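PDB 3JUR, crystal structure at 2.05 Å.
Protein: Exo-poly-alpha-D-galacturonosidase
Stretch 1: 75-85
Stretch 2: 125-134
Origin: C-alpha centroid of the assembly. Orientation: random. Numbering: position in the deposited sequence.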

# COMPACT_ATOMS: atom_id res chain seq x y z
N HIS D 75 10.47 18.86 -53.83
CA HIS D 75 9.41 17.98 -54.30
C HIS D 75 9.97 16.64 -54.76
O HIS D 75 10.67 16.56 -55.77
N LEU D 76 9.68 15.60 -53.99
CA LEU D 76 10.13 14.25 -54.31
C LEU D 76 9.24 13.64 -55.39
O LEU D 76 8.12 14.10 -55.63
N LYS D 77 9.75 12.61 -56.06
CA LYS D 77 8.96 11.83 -57.01
C LYS D 77 9.09 10.36 -56.62
O LYS D 77 9.89 10.03 -55.74
N SER D 78 8.30 9.50 -57.24
CA SER D 78 8.37 8.06 -57.00
C SER D 78 9.77 7.47 -57.20
O SER D 78 10.50 7.89 -58.10
N ASN D 79 10.13 6.51 -56.34
CA ASN D 79 11.40 5.77 -56.44
C ASN D 79 12.65 6.59 -56.09
O ASN D 79 13.77 6.25 -56.52
N ILE D 80 12.45 7.64 -55.31
CA ILE D 80 13.52 8.55 -54.92
C ILE D 80 13.85 8.44 -53.43
O ILE D 80 12.96 8.49 -52.57
N GLU D 81 15.14 8.26 -53.14
CA GLU D 81 15.66 8.33 -51.78
C GLU D 81 16.49 9.61 -51.62
O GLU D 81 17.47 9.81 -52.33
N LEU D 82 16.06 10.46 -50.70
CA LEU D 82 16.82 11.65 -50.36
C LEU D 82 17.77 11.32 -49.20
O LEU D 82 17.35 11.20 -48.05
N HIS D 83 19.06 11.17 -49.52
CA HIS D 83 20.07 10.75 -48.54
C HIS D 83 20.82 11.96 -47.99
O HIS D 83 21.65 12.57 -48.69
N VAL D 84 20.52 12.32 -46.74
CA VAL D 84 21.01 13.55 -46.13
C VAL D 84 22.16 13.30 -45.15
O VAL D 84 21.96 12.72 -44.06
N LYS D 85 23.36 13.73 -45.55
CA LYS D 85 24.54 13.66 -44.68
C LYS D 85 24.80 15.01 -44.02
O LYS D 85 25.10 15.07 -42.83
N VAL D 125 9.28 5.99 -51.69
CA VAL D 125 9.98 7.24 -51.43
C VAL D 125 10.63 7.17 -50.04
O VAL D 125 10.00 6.71 -49.09
N ALA D 126 11.89 7.59 -49.94
CA ALA D 126 12.61 7.49 -48.68
C ALA D 126 13.42 8.74 -48.35
O ALA D 126 13.93 9.42 -49.25
N ILE D 127 13.52 9.05 -47.06
CA ILE D 127 14.45 10.05 -46.56
C ILE D 127 15.36 9.37 -45.54
O ILE D 127 14.89 8.90 -44.50
N THR D 128 16.65 9.31 -45.84
CA THR D 128 17.60 8.53 -45.04
C THR D 128 18.84 9.38 -44.71
O THR D 128 18.95 10.53 -45.16
N GLY D 129 19.76 8.81 -43.94
CA GLY D 129 21.02 9.49 -43.61
C GLY D 129 21.01 10.04 -42.20
O GLY D 129 19.99 10.00 -41.52
N SER D 130 22.14 10.58 -41.76
CA SER D 130 22.26 11.07 -40.40
C SER D 130 22.38 12.60 -40.33
O SER D 130 22.85 13.14 -39.32
N GLY D 131 21.93 13.28 -41.38
CA GLY D 131 22.03 14.73 -41.45
C GLY D 131 20.82 15.44 -40.86
O GLY D 131 20.02 14.83 -40.16
N VAL D 132 20.69 16.73 -41.17
CA VAL D 132 19.69 17.58 -40.54
C VAL D 132 18.75 18.22 -41.56
O VAL D 132 19.18 18.67 -42.63
N LEU D 133 17.46 18.24 -41.23
CA LEU D 133 16.49 19.06 -41.95
C LEU D 133 16.13 20.24 -41.06
O LEU D 133 15.62 20.08 -39.95
N ASP D 134 16.45 21.44 -41.54
CA ASP D 134 16.29 22.67 -40.76
C ASP D 134 15.27 23.59 -41.43
O ASP D 134 15.57 24.23 -42.45

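Strands 80-84 and 125-128 of this exo-poly-alpha-D-galacturonosidase run parallel, their axes 7° apart, and in the backbone ladder between them the paired residues place their side chains on the same face of the sheet. Ala126 N donates to Ile80 O (3.0 Å), Leu82 N to Ala126 O (2.8 Å), Thr128 N to Leu82 O (3.0 Å) and Val84 N to Thr128 O (2.9 Å), all nearly straight, so Ile80 and Leu82 spend their carbonyls, and Leu82 and Val84 their amides, on the neighbouring strand. The ladder ends at Val84 O, which accepts from Gly131 N at 2.7 Å through a more bent bond (131°); Ser130 N lies 3.1 Å from the same Val84 O, but its angle is too poor for a hydrogen bond.

Glu81, Ala126, His83 and Thr128 share one face of the sheet, and a polar relay crosses it. Thr128 (chi1 p) places its hydroxyl between two partners: His83 ND1 donates to Thr128 OG1 (2.9 Å, 168°), and Thr128 OG1 donates to Glu81 OE2 (2.7 Å). The hydroxyl is thus used both as acceptor and as donor. His83, with chi1 t and chi2 68°, meets OG1 at its ring edge, near the ring plane. Glu81 is extended through chi1 and chi2 (both t), which carries its carboxylate along to Thr128 while its CG packs 3.9 Å from Ala126 CB.

Leu82 (t, p) and Ile127 (m, t) occupy the other face, with Leu82 CB 4.3 Å from Ile127 CG1. Leu76 (m, t), from the segment preceding the strand, points toward stretch 2 and sets its CD1 3.6 Å from Val125 CG1 and 4.3 Å from Ile127 CG1. Val125 (t) also brings CG2 to 3.4 Å from Lys77 O, packing against the type II turn from Lys77 to Ile80. Farther along, Val84 (t) places CG2 4.1 Å from Leu133 CD2; the CB of Leu133 (m, t) points sideways, but the end of its side chain comes nearer.

The two glycines let the backbone close over Val84 O. An ideal CB on Gly129 would lie 2.3 Å from Val84 O, and one on Gly131 2.7 Å from that same Val84 O; the backbone angles of Gly129 by themselves also call for glycine. At the exposed end, one water bridges the stretches, donating to Lys85 O at 2.6 Å and hydrogen-bonding Ser130 OG (chi1 p) at 2.7 Å. Lys85 itself points away, as does Lys77, whose NZ is satisfied elsewhere in the structure.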

# COMPACT_ATOMS: atom_id res chain seq x y z
CB HIS D 75 8.59 18.66 -55.41
CG HIS D 75 7.65 19.71 -54.90
ND1 HIS D 75 6.75 20.36 -55.71
CD2 HIS D 75 7.46 20.20 -53.65
CE1 HIS D 75 6.06 21.23 -54.99
NE2 HIS D 75 6.47 21.15 -53.74
CB LEU D 76 10.15 13.38 -53.05
CG LEU D 76 11.12 13.81 -51.95
CD1 LEU D 76 10.79 13.13 -50.62
CD2 LEU D 76 12.58 13.57 -52.34
CB LYS D 77 9.42 12.08 -58.45
CG LYS D 77 9.26 13.54 -58.90
CD LYS D 77 9.66 13.74 -60.35
CE LYS D 77 9.67 15.22 -60.69
NZ LYS D 77 9.70 15.45 -62.16
CB SER D 78 7.37 7.32 -57.90
OG SER D 78 6.05 7.47 -57.43
CB ASN D 79 11.56 5.10 -57.82
CG ASN D 79 10.41 4.17 -58.14
OD1 ASN D 79 10.09 3.26 -57.37
ND2 ASN D 79 9.77 4.41 -59.28
CB ILE D 80 13.18 10.04 -55.27
CG1 ILE D 80 12.95 10.22 -56.78
CG2 ILE D 80 14.25 11.00 -54.75
CD1 ILE D 80 14.15 9.88 -57.68
CB GLU D 81 16.51 7.10 -51.46
CG GLU D 81 17.11 7.08 -50.04
CD GLU D 81 18.09 5.94 -49.83
OE1 GLU D 81 17.80 4.81 -50.28
OE2 GLU D 81 19.15 6.16 -49.21
CB LEU D 82 15.87 12.80 -49.99
CG LEU D 82 16.43 14.18 -49.63
CD1 LEU D 82 17.16 14.85 -50.80
CD2 LEU D 82 15.30 15.07 -49.10
CB HIS D 83 21.01 9.71 -49.15
CG HIS D 83 22.00 9.14 -48.19
ND1 HIS D 83 21.64 8.32 -47.13
CD2 HIS D 83 23.35 9.25 -48.12
CE1 HIS D 83 22.71 7.97 -46.46
NE2 HIS D 83 23.77 8.52 -47.03
CB VAL D 84 19.87 14.32 -45.40
CG1 VAL D 84 20.31 15.74 -45.08
CG2 VAL D 84 18.60 14.35 -46.25
CB LYS D 85 25.78 13.24 -45.48
CG LYS D 85 25.81 11.79 -45.92
CD LYS D 85 27.08 11.53 -46.73
CE LYS D 85 27.28 10.05 -47.03
NZ LYS D 85 28.63 9.81 -47.63
CB VAL D 125 9.02 8.46 -51.56
CG1 VAL D 125 9.73 9.75 -51.18
CG2 VAL D 125 8.50 8.57 -52.99
CB ALA D 126 13.51 6.26 -48.67
CB ILE D 127 13.72 11.26 -45.94
CG1 ILE D 127 12.86 11.96 -47.00
CG2 ILE D 127 14.72 12.23 -45.30
CD1 ILE D 127 11.78 12.88 -46.41
CB THR D 128 18.04 7.22 -45.76
OG1 THR D 128 18.87 7.54 -46.89
CG2 THR D 128 16.83 6.42 -46.26
CB SER D 130 23.47 10.42 -39.72
OG SER D 130 24.65 10.82 -40.40
CB VAL D 132 20.38 18.69 -39.68
CG1 VAL D 132 19.36 19.61 -39.01
CG2 VAL D 132 21.31 18.06 -38.64
CB LEU D 133 15.24 18.24 -42.32
CG LEU D 133 15.42 16.91 -43.05
CD1 LEU D 133 14.07 16.27 -43.32
CD2 LEU D 133 16.22 17.03 -44.36
CB ASP D 134 17.66 23.34 -40.59
CG ASP D 134 17.59 24.66 -39.83
OD1 ASP D 134 16.51 25.08 -39.36
OD2 ASP D 134 18.67 25.28 -39.70
O HOH W 1 25.85 13.06 -41.31